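Side-chain contacts in galectin-1 (Bufo arenarum, PDB 1A78), which binds beta-galactosides and probably a range of complex carbohydrates, forms homodimers and may regulate apoptosis and cell differentiation: residues A32-E37 with L43-A48; N47-L52 with K58-S63; Y92-I97 with R112-S117. All blocks are in the same frame, centred on the assembly; numbering follows the deposited sequence.

In the fold
Contacts 1 and 2 are successive steps across one antiparallel sheet of the galectin sandwich: strand 41-49 pairs with 30-35 on one side and with 58-65 on the other, so that Asn47 and Ala48 belong to both. Their centres lie about 10 Å apart, and a probable hydrogen bond from His45 N to Asn62 O (2.7 Å) ties their backbones together; both also touch the thiogalactose unit. Contact 3 lies away from the sugar, its centre about 13 Å from that of contact 1 and about 21 Å from that of contact 2. It still reaches each of them, through Leu115 CD1 against Leu43 CD1 (3.8 Å) and a probable hydrogen bond from Arg112 NE to Ser63 OG (2.8 Å).

Contact 1 (A32-E37 with L43-A48); sequences AVNLGE and LLHFNA. With YIO (1-thio-beta-D-galactopyranose), chain C.
Leu35 O is gripped by two backbone donors at once, Leu43 N at 2.7 Å and Leu44 N at 3.0 Å, and this double hold defines a classic beta bulge in the hairpin of strands 30-35 and 41-49. Two residues of one strand face a single residue of the other, and the chain turns a corner at Leu43. Beyond the bulge the pairing is regular and antiparallel, with Leu35 N returning a bond to Leu44 O and with Val33 and Phe46 joined by a reciprocal pair of backbone bonds.

The two faces of this hairpin differ. Val33, Leu35, Leu44 and Phe46 point into the core; Val33 CB stands 4.4 Å from Phe46 CD1, and Phe90 of the opposing sheet packs against Val33, Leu35 and Leu44. The other face carries Ala32, Asn34, His45 and Asn47 and helps to form the galactoside site. Here His45 ND1 donates to Asn34 OD1 over 2.7 Å, the donor lying in the carbonyl plane of the amide. The two side chains run side by side, and amide and imidazole are nearly coplanar, 14° apart. His45 reaches this position with its ring anti to the backbone N (chi1 165°). Asn34 is thus a second-shell residue behind a sugar-binding histidine, itself positioned from strand 118-124, because its ND2 is hydrogen-bonded to Glu124 OE2 and Ser122 OG. Trp69 meets the His45 ring edge-to-face, and Ala32 CB approaches His45 CE1 to 3.6 Å. Thus held, the imidazole turns its other nitrogen to the ligand, where His45 NE2 makes a weak, bent hydrogen bond of 2.9 Å to O4 of the thiogalactose.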
loop_
_atom_site.group_PDB
_atom_site.type_symbol
_atom_site.label_atom_id
_atom_site.label_comp_id
_atom_site.label_asym_id
_atom_site.label_seq_id
_atom_site.Cartn_x
_atom_site.Cartn_y
_atom_site.Cartn_z
ATOM N N ALA A 32 12.475 1.119 -9.710
ATOM C CA ALA A 32 12.243 2.447 -9.162
ATOM C C ALA A 32 11.180 2.470 -8.081
ATOM O O ALA A 32 10.370 1.561 -7.972
ATOM C CB ALA A 32 11.850 3.422 -10.291
ATOM N N VAL A 33 11.244 3.503 -7.262
ATOM C CA VAL A 33 10.287 3.766 -6.201
ATOM C C VAL A 33 10.020 5.258 -6.344
ATOM O O VAL A 33 10.958 6.056 -6.318
ATOM C CB VAL A 33 10.869 3.472 -4.800
ATOM C CG1 VAL A 33 9.899 3.966 -3.714
ATOM C CG2 VAL A 33 11.115 1.959 -4.652
ATOM N N ASN A 34 8.760 5.648 -6.499
ATOM C CA ASN A 34 8.444 7.062 -6.679
ATOM C C ASN A 34 7.611 7.611 -5.536
ATOM O O ASN A 34 6.760 6.898 -5.013
ATOM C CB ASN A 34 7.683 7.243 -8.000
ATOM C CG ASN A 34 8.391 6.595 -9.160
ATOM O OD1 ASN A 34 9.490 6.990 -9.511
ATOM N ND2 ASN A 34 7.794 5.578 -9.734
ATOM N N LEU A 35 7.854 8.861 -5.155
ATOM C CA LEU A 35 7.123 9.540 -4.084
ATOM C C LEU A 35 6.801 10.930 -4.621
ATOM O O LEU A 35 7.680 11.608 -5.162
ATOM C CB LEU A 35 8.005 9.710 -2.836
ATOM C CG LEU A 35 8.141 8.615 -1.781
ATOM C CD1 LEU A 35 8.662 7.375 -2.415
ATOM C CD2 LEU A 35 9.097 9.081 -0.681
ATOM N N GLY A 36 5.572 11.383 -4.446
ATOM C CA GLY A 36 5.207 12.692 -4.947
ATOM C C GLY A 36 3.704 12.903 -4.896
ATOM O O GLY A 36 3.046 12.423 -3.968
ATOM N N GLU A 37 3.164 13.603 -5.893
ATOM C CA GLU A 37 1.734 13.901 -5.970
ATOM C C GLU A 37 0.926 12.979 -6.849
ATOM O O GLU A 37 -0.216 12.662 -6.531
ATOM C CB GLU A 37 1.527 15.317 -6.442
ATOM C CG GLU A 37 1.920 16.297 -5.407
ATOM C CD GLU A 37 2.065 17.677 -5.965
ATOM O OE1 GLU A 37 3.185 17.987 -6.436
ATOM O OE2 GLU A 37 1.071 18.445 -5.938
ATOM N N LEU A 43 8.416 13.972 -6.137
ATOM C CA LEU A 43 9.269 14.770 -5.271
ATOM C C LEU A 43 10.581 13.992 -5.335
ATOM O O LEU A 43 11.643 14.583 -5.410
ATOM C CB LEU A 43 8.721 14.780 -3.844
ATOM C CG LEU A 43 8.768 16.089 -3.056
ATOM C CD1 LEU A 43 8.031 17.215 -3.803
ATOM C CD2 LEU A 43 8.134 15.855 -1.682
ATOM N N LEU A 44 10.476 12.667 -5.428
ATOM C CA LEU A 44 11.617 11.787 -5.526
ATOM C C LEU A 44 11.365 10.584 -6.414
ATOM O O LEU A 44 10.400 9.863 -6.196
ATOM C CB LEU A 44 12.027 11.231 -4.139
ATOM C CG LEU A 44 13.115 10.106 -4.134
ATOM C CD1 LEU A 44 14.447 10.610 -4.742
ATOM C CD2 LEU A 44 13.396 9.596 -2.742
ATOM N N HIS A 45 12.211 10.407 -7.431
ATOM C CA HIS A 45 12.208 9.230 -8.307
ATOM C C HIS A 45 13.561 8.570 -7.971
ATOM O O HIS A 45 14.633 9.128 -8.265
ATOM C CB HIS A 45 12.155 9.590 -9.799
ATOM C CG HIS A 45 12.501 8.446 -10.721
ATOM N ND1 HIS A 45 11.587 7.485 -11.108
ATOM C CD2 HIS A 45 13.659 8.125 -11.351
ATOM C CE1 HIS A 45 12.161 6.622 -11.930
ATOM N NE2 HIS A 45 13.419 6.987 -12.096
ATOM N N PHE A 46 13.481 7.433 -7.284
ATOM C CA PHE A 46 14.624 6.650 -6.837
ATOM C C PHE A 46 14.800 5.482 -7.805
ATOM O O PHE A 46 14.078 4.498 -7.726
ATOM C CB PHE A 46 14.317 6.159 -5.423
ATOM C CG PHE A 46 15.330 5.233 -4.866
ATOM C CD1 PHE A 46 15.239 3.869 -5.098
ATOM C CD2 PHE A 46 16.388 5.724 -4.123
ATOM C CE1 PHE A 46 16.192 3.011 -4.607
ATOM C CE2 PHE A 46 17.355 4.871 -3.617
ATOM C CZ PHE A 46 17.261 3.514 -3.860
ATOM N N ASN A 47 15.787 5.555 -8.688
ATOM C CA ASN A 47 15.976 4.510 -9.685
ATOM C C ASN A 47 17.307 3.739 -9.543
ATOM O O ASN A 47 18.381 4.305 -9.763
ATOM C CB ASN A 47 15.862 5.188 -11.057
ATOM C CG ASN A 47 15.859 4.216 -12.223
ATOM O OD1 ASN A 47 15.974 4.653 -13.362
ATOM N ND2 ASN A 47 15.685 2.916 -11.968
ATOM N N ALA A 48 17.234 2.470 -9.144
ATOM C CA ALA A 48 18.429 1.640 -8.993
ATOM C C ALA A 48 18.659 0.936 -10.325
ATOM O O ALA A 48 17.913 0.021 -10.694
ATOM C CB ALA A 48 18.252 0.618 -7.873
HETATM C C1 YIO C . 15.537 8.967 -17.604
HETATM C C2 YIO C . 14.699 7.737 -17.361
HETATM C C3 YIO C . 13.595 8.049 -16.370
HETATM C C4 YIO C . 14.233 8.494 -15.084
HETATM C C5 YIO C . 15.130 9.701 -15.357
HETATM C C6 YIO C . 15.902 10.133 -14.138
HETATM O O2 YIO C . 14.134 7.304 -18.578
HETATM O O3 YIO C . 12.835 6.879 -16.132
HETATM O O4 YIO C . 14.983 7.420 -14.542
HETATM O O5 YIO C . 16.105 9.420 -16.379
HETATM O O6 YIO C . 16.379 11.458 -14.319
HETATM S S1 YIO C . 16.961 8.370 -18.554
#

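Contact 2 (N47-L52 with K58-S63); sequences NARFDL and KIVCNS. With YIO (1-thio-beta-D-galactopyranose), chain C; GAL (beta-D-galactopyranose), chain B.
The Arg49 chain crosses Val60 at a slant, Arg49 CD lying 3.8 Å from Val60 CG2, and that methyl sits over one face of the guanidinium, toward its rim. This is the tight part of the contact, buried antiparallel pairing with bonds from Asn47 N to Val60 O and from Val60 N to Asn47 O, each 2.8 Å. The extended Arg49 chain brings NE to Asn47 OD1 in an almost straight bond (172°, 3.0 Å), although the donor arrives from above the amide plane; Asn47 ND2 is held by Phe31 O. With Asp55 in a salt bridge to Arg49 NH1, the guanidinium is fixed in rotation and offers its edge to the ligand: Arg49 NH1 donates to O2 of the galactose, and Arg49 NH2 to O4 of the thiogalactose, 2.9 Å away. Along strand 58-65, Asn62 ND2 binds thiogalactose O6 at 2.8 Å.

The backbone stays tightly paired at Lys58, Arg49 N meeting Lys58 O at 2.7 Å, but the Lys58 side chain leads away to Glu76, and the chain turns a corner at Phe50 and solvent-exposed Asp51. Asn47, Arg49 and Asn62 belong to the galectin beta-galactoside site, which Trp69 and Glu72 help to complete.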
loop_
_atom_site.group_PDB
_atom_site.type_symbol
_atom_site.label_atom_id
_atom_site.label_comp_id
_atom_site.label_asym_id
_atom_site.label_seq_id
_atom_site.Cartn_x
_atom_site.Cartn_y
_atom_site.Cartn_z
ATOM N N ASN A 47 15.787 5.555 -8.688
ATOM C CA ASN A 47 15.976 4.510 -9.685
ATOM C C ASN A 47 17.307 3.739 -9.543
ATOM O O ASN A 47 18.381 4.305 -9.763
ATOM C CB ASN A 47 15.862 5.188 -11.057
ATOM C CG ASN A 47 15.859 4.216 -12.223
ATOM O OD1 ASN A 47 15.974 4.653 -13.362
ATOM N ND2 ASN A 47 15.685 2.916 -11.968
ATOM N N ALA A 48 17.234 2.470 -9.144
ATOM C CA ALA A 48 18.429 1.640 -8.993
ATOM C C ALA A 48 18.659 0.936 -10.325
ATOM O O ALA A 48 17.913 0.021 -10.694
ATOM C CB ALA A 48 18.252 0.618 -7.873
ATOM N N ARG A 49 19.707 1.351 -11.032
ATOM C CA ARG A 49 20.051 0.810 -12.341
ATOM C C ARG A 49 21.112 -0.276 -12.370
ATOM O O ARG A 49 22.286 -0.007 -12.210
ATOM C CB ARG A 49 20.472 1.962 -13.263
ATOM C CG ARG A 49 19.380 3.013 -13.436
ATOM C CD ARG A 49 19.772 4.139 -14.379
ATOM N NE ARG A 49 18.656 5.053 -14.612
ATOM C CZ ARG A 49 18.700 6.142 -15.381
ATOM N NH1 ARG A 49 19.816 6.482 -16.022
ATOM N NH2 ARG A 49 17.633 6.917 -15.479
ATOM N N PHE A 50 20.685 -1.513 -12.563
ATOM C CA PHE A 50 21.625 -2.625 -12.661
ATOM C C PHE A 50 22.419 -2.458 -13.961
ATOM O O PHE A 50 23.644 -2.465 -13.969
ATOM C CB PHE A 50 20.877 -3.959 -12.687
ATOM C CG PHE A 50 20.343 -4.359 -11.364
ATOM C CD1 PHE A 50 21.152 -5.032 -10.456
ATOM C CD2 PHE A 50 19.045 -4.011 -10.991
ATOM C CE1 PHE A 50 20.679 -5.354 -9.178
ATOM C CE2 PHE A 50 18.557 -4.326 -9.720
ATOM C CZ PHE A 50 19.379 -4.999 -8.809
ATOM N N ASP A 51 21.703 -2.265 -15.054
ATOM C CA ASP A 51 22.319 -2.071 -16.335
ATOM C C ASP A 51 21.277 -1.339 -17.157
ATOM O O ASP A 51 20.446 -1.967 -17.794
ATOM C CB ASP A 51 22.632 -3.433 -16.935
ATOM C CG ASP A 51 23.475 -3.339 -18.182
ATOM O OD1 ASP A 51 23.932 -2.218 -18.510
ATOM O OD2 ASP A 51 23.686 -4.388 -18.827
ATOM N N LEU A 52 21.300 -0.014 -17.120
ATOM C CA LEU A 52 20.316 0.770 -17.849
ATOM C C LEU A 52 20.830 2.140 -18.313
ATOM O O LEU A 52 21.324 2.931 -17.512
ATOM C CB LEU A 52 19.070 0.940 -16.978
ATOM C CG LEU A 52 17.809 1.567 -17.579
ATOM C CD1 LEU A 52 17.137 0.544 -18.503
ATOM C CD2 LEU A 52 16.868 2.000 -16.450
ATOM N N LYS A 58 24.217 1.570 -10.616
ATOM C CA LYS A 58 24.247 2.934 -10.097
ATOM C C LYS A 58 22.837 3.293 -9.626
ATOM O O LYS A 58 21.872 2.654 -10.019
ATOM C CB LYS A 58 24.653 3.879 -11.233
ATOM C CG LYS A 58 25.239 5.201 -10.797
ATOM C CD LYS A 58 26.706 5.033 -10.512
ATOM C CE LYS A 58 27.458 4.702 -11.802
ATOM N NZ LYS A 58 28.864 4.202 -11.568
ATOM N N ILE A 59 22.726 4.325 -8.803
ATOM C CA ILE A 59 21.448 4.803 -8.289
ATOM C C ILE A 59 21.255 6.204 -8.836
ATOM O O ILE A 59 22.108 7.064 -8.650
ATOM C CB ILE A 59 21.448 4.874 -6.729
ATOM C CG1 ILE A 59 21.309 3.474 -6.146
ATOM C CG2 ILE A 59 20.348 5.811 -6.200
ATOM C CD1 ILE A 59 21.326 3.467 -4.641
ATOM N N VAL A 60 20.163 6.432 -9.546
ATOM C CA VAL A 60 19.887 7.768 -10.070
ATOM C C VAL A 60 18.652 8.320 -9.349
ATOM O O VAL A 60 17.687 7.599 -9.183
ATOM C CB VAL A 60 19.635 7.716 -11.598
ATOM C CG1 VAL A 60 19.365 9.099 -12.133
ATOM C CG2 VAL A 60 20.843 7.117 -12.296
ATOM N N CYS A 61 18.703 9.547 -8.850
ATOM C CA CYS A 61 17.556 10.128 -8.167
ATOM C C CYS A 61 17.205 11.400 -8.883
ATOM O O CYS A 61 18.096 12.111 -9.355
ATOM C CB CYS A 61 17.861 10.454 -6.695
ATOM S SG CYS A 61 18.023 9.022 -5.629
ATOM N N ASN A 62 15.914 11.700 -8.982
ATOM C CA ASN A 62 15.511 12.944 -9.648
ATOM C C ASN A 62 14.125 13.344 -9.185
ATOM O O ASN A 62 13.483 12.605 -8.429
ATOM C CB ASN A 62 15.513 12.764 -11.169
ATOM C CG ASN A 62 15.740 14.055 -11.907
ATOM O OD1 ASN A 62 15.691 15.136 -11.331
ATOM N ND2 ASN A 62 15.986 13.953 -13.202
ATOM N N SER A 63 13.716 14.555 -9.540
ATOM C CA SER A 63 12.392 15.046 -9.208
ATOM C C SER A 63 11.729 15.233 -10.569
ATOM O O SER A 63 12.419 15.282 -11.590
ATOM C CB SER A 63 12.463 16.377 -8.482
ATOM O OG SER A 63 13.033 17.363 -9.317
HETATM C C1 YIO C . 15.537 8.967 -17.604
HETATM C C2 YIO C . 14.699 7.737 -17.361
HETATM C C3 YIO C . 13.595 8.049 -16.370
HETATM C C4 YIO C . 14.233 8.494 -15.084
HETATM C C5 YIO C . 15.130 9.701 -15.357
HETATM C C6 YIO C . 15.902 10.133 -14.138
HETATM O O2 YIO C . 14.134 7.304 -18.578
HETATM O O3 YIO C . 12.835 6.879 -16.132
HETATM O O4 YIO C . 14.983 7.420 -14.542
HETATM O O5 YIO C . 16.105 9.420 -16.379
HETATM O O6 YIO C . 16.379 11.458 -14.319
HETATM S S1 YIO C . 16.961 8.370 -18.554
HETATM C C1 GAL B . 17.858 9.952 -18.709
HETATM C C2 GAL B . 19.344 9.740 -18.371
HETATM C C3 GAL B . 20.097 11.075 -18.392
HETATM C C4 GAL B . 19.877 11.779 -19.738
HETATM C C5 GAL B . 18.389 11.946 -19.966
HETATM C C6 GAL B . 18.145 12.593 -21.308
HETATM O O2 GAL B . 19.489 9.143 -17.095
HETATM O O3 GAL B . 21.481 10.840 -18.186
HETATM O O4 GAL B . 20.408 10.993 -20.800
HETATM O O5 GAL B . 17.749 10.636 -19.978
HETATM O O6 GAL B . 16.795 12.459 -21.692
#

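Contact 3 (Y92-I97 with R112-S117); sequences YQTQKI and RKVLPS
Tyr92 OH donates a hydrogen bond to Leu115 O, 2.7 Å away, and this polar link is the main tie between residues 92-97 and 112-117. The geometry is favourable on both sides. The hydroxyl sits in the carbonyl plane on a lone pair of the oxygen, with an angle of 133° at the acceptor, and Leu115 O in turn lies at the edge of the phenol ring, near its plane. Carbon atoms also crowd the hydroxyl: Val114 CG1 comes within 3.6 Å of Tyr92 OH, and Leu115 CB within 4.1 Å of the same atom. Val114 also crosses Thr94 at a slant, its CG1 3.8 Å from Thr94 CB and 3.9 Å from Thr94 CG2, on a side of the contact that is open to solvent.

The next shell explains why the phenol arrives there. With CG anti to the backbone N (chi1 176°), the Tyr92 side chain extends from the end of strand 85-92 toward the other segment, and Pro14 packs against both Tyr92 and Thr94. The backbone of Tyr92 is itself bonded to Gly15 and His16. Thr94 sits in a tight turn whose flanking residues are paired, Gln93 N donating to Lys96 O (3.1 Å) with a longer, weak return bond. In the 112-117 segment, Leu115 rests against Glu37 and Leu43, and Arg112 ties the loop to Ser71.

Seen as a whole, the contact joins a two-residue beta-hairpin turn, linking strands 85-92 and 96-101 of one sheet, to the irregular connection that carries the chain from strand 106-110 of that sheet to strand 118-124 of the other, a crossing between the two layers of the galectin beta sandwich.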
loop_
_atom_site.group_PDB
_atom_site.type_symbol
_atom_site.label_atom_id
_atom_site.label_comp_id
_atom_site.label_asym_id
_atom_site.label_seq_id
_atom_site.Cartn_x
_atom_site.Cartn_y
_atom_site.Cartn_z
ATOM N N TYR A 92 10.818 11.658 5.455
ATOM C CA TYR A 92 10.517 12.964 4.901
ATOM C C TYR A 92 10.703 14.060 5.923
ATOM O O TYR A 92 10.163 14.000 7.019
ATOM C CB TYR A 92 9.078 12.966 4.369
ATOM C CG TYR A 92 8.563 14.278 3.831
ATOM C CD1 TYR A 92 9.402 15.176 3.161
ATOM C CD2 TYR A 92 7.216 14.611 3.953
ATOM C CE1 TYR A 92 8.903 16.359 2.628
ATOM C CE2 TYR A 92 6.711 15.800 3.420
ATOM C CZ TYR A 92 7.554 16.662 2.760
ATOM O OH TYR A 92 7.042 17.822 2.217
ATOM N N GLN A 93 11.531 15.030 5.563
ATOM C CA GLN A 93 11.799 16.202 6.372
ATOM C C GLN A 93 11.458 17.347 5.393
ATOM O O GLN A 93 11.531 17.166 4.180
ATOM C CB GLN A 93 13.260 16.206 6.800
ATOM C CG GLN A 93 13.663 15.005 7.696
ATOM C CD GLN A 93 13.098 15.093 9.126
ATOM O OE1 GLN A 93 12.856 16.180 9.641
ATOM N NE2 GLN A 93 12.874 13.947 9.754
ATOM N N THR A 94 11.039 18.503 5.883
ATOM C CA THR A 94 10.639 19.578 4.969
ATOM C C THR A 94 11.687 20.087 3.973
ATOM O O THR A 94 11.351 20.772 2.998
ATOM C CB THR A 94 10.098 20.800 5.751
ATOM O OG1 THR A 94 10.965 21.084 6.858
ATOM C CG2 THR A 94 8.680 20.532 6.264
ATOM N N GLN A 95 12.951 19.758 4.221
ATOM C CA GLN A 95 14.039 20.238 3.387
ATOM C C GLN A 95 14.709 19.170 2.548
ATOM O O GLN A 95 15.252 19.473 1.486
ATOM C CB GLN A 95 15.077 20.940 4.270
ATOM C CG GLN A 95 15.364 20.190 5.588
ATOM C CD GLN A 95 16.487 20.828 6.402
ATOM O OE1 GLN A 95 17.343 20.124 6.965
ATOM N NE2 GLN A 95 16.497 22.164 6.464
ATOM N N LYS A 96 14.639 17.926 3.000
ATOM C CA LYS A 96 15.274 16.824 2.295
ATOM C C LYS A 96 14.595 15.504 2.661
ATOM O O LYS A 96 13.914 15.405 3.684
ATOM C CB LYS A 96 16.747 16.736 2.710
ATOM C CG LYS A 96 16.917 16.198 4.135
ATOM C CD LYS A 96 18.356 16.142 4.617
ATOM C CE LYS A 96 18.866 17.507 4.994
ATOM N NZ LYS A 96 20.087 17.388 5.851
ATOM N N ILE A 97 14.838 14.480 1.857
ATOM C CA ILE A 97 14.286 13.165 2.101
ATOM C C ILE A 97 15.494 12.306 2.358
ATOM O O ILE A 97 16.458 12.369 1.608
ATOM C CB ILE A 97 13.513 12.632 0.876
ATOM C CG1 ILE A 97 12.236 13.465 0.687
ATOM C CG2 ILE A 97 13.220 11.142 1.047
ATOM C CD1 ILE A 97 11.440 13.191 -0.581
ATOM N N ARG A 112 12.644 19.678 -3.572
ATOM C CA ARG A 112 12.551 20.822 -4.473
ATOM C C ARG A 112 11.192 21.510 -4.407
ATOM O O ARG A 112 11.015 22.608 -4.919
ATOM C CB ARG A 112 12.976 20.401 -5.887
ATOM C CG ARG A 112 14.166 19.438 -5.789
ATOM C CD ARG A 112 15.171 19.503 -6.925
ATOM N NE ARG A 112 15.171 18.271 -7.699
ATOM C CZ ARG A 112 16.236 17.699 -8.255
ATOM N NH1 ARG A 112 17.440 18.228 -8.129
ATOM N NH2 ARG A 112 16.075 16.611 -8.995
ATOM N N LYS A 113 10.274 20.908 -3.664
ATOM C CA LYS A 113 8.935 21.453 -3.479
ATOM C C LYS A 113 8.380 20.905 -2.184
ATOM O O LYS A 113 8.208 19.696 -2.048
ATOM C CB LYS A 113 8.019 21.038 -4.630
ATOM C CG LYS A 113 6.603 21.539 -4.479
ATOM C CD LYS A 113 5.810 21.288 -5.723
ATOM C CE LYS A 113 4.398 21.787 -5.520
ATOM N NZ LYS A 113 4.341 23.240 -5.186
ATOM N N VAL A 114 8.137 21.777 -1.213
ATOM C CA VAL A 114 7.601 21.295 0.050
ATOM C C VAL A 114 6.083 21.195 -0.003
ATOM O O VAL A 114 5.381 22.143 -0.362
ATOM C CB VAL A 114 8.050 22.106 1.279
ATOM C CG1 VAL A 114 8.474 21.131 2.378
ATOM C CG2 VAL A 114 9.194 23.023 0.939
ATOM N N LEU A 115 5.615 19.984 0.259
ATOM C CA LEU A 115 4.213 19.638 0.256
ATOM C C LEU A 115 3.827 19.453 1.710
ATOM O O LEU A 115 4.654 19.020 2.518
ATOM C CB LEU A 115 4.033 18.297 -0.471
ATOM C CG LEU A 115 4.521 18.267 -1.922
ATOM C CD1 LEU A 115 4.524 16.847 -2.477
ATOM C CD2 LEU A 115 3.650 19.197 -2.751
ATOM N N PRO A 116 2.589 19.841 2.078
ATOM C CA PRO A 116 2.110 19.688 3.459
ATOM C C PRO A 116 2.181 18.192 3.865
ATOM O O PRO A 116 2.303 17.870 5.044
ATOM C CB PRO A 116 0.673 20.185 3.371
ATOM C CG PRO A 116 0.743 21.218 2.291
ATOM C CD PRO A 116 1.613 20.584 1.255
ATOM N N SER A 117 2.069 17.302 2.880
ATOM C CA SER A 117 2.170 15.867 3.079
ATOM C C SER A 117 2.371 15.267 1.701
ATOM O O SER A 117 2.049 15.904 0.707
ATOM C CB SER A 117 0.908 15.285 3.717
ATOM O OG SER A 117 -0.107 15.025 2.769
#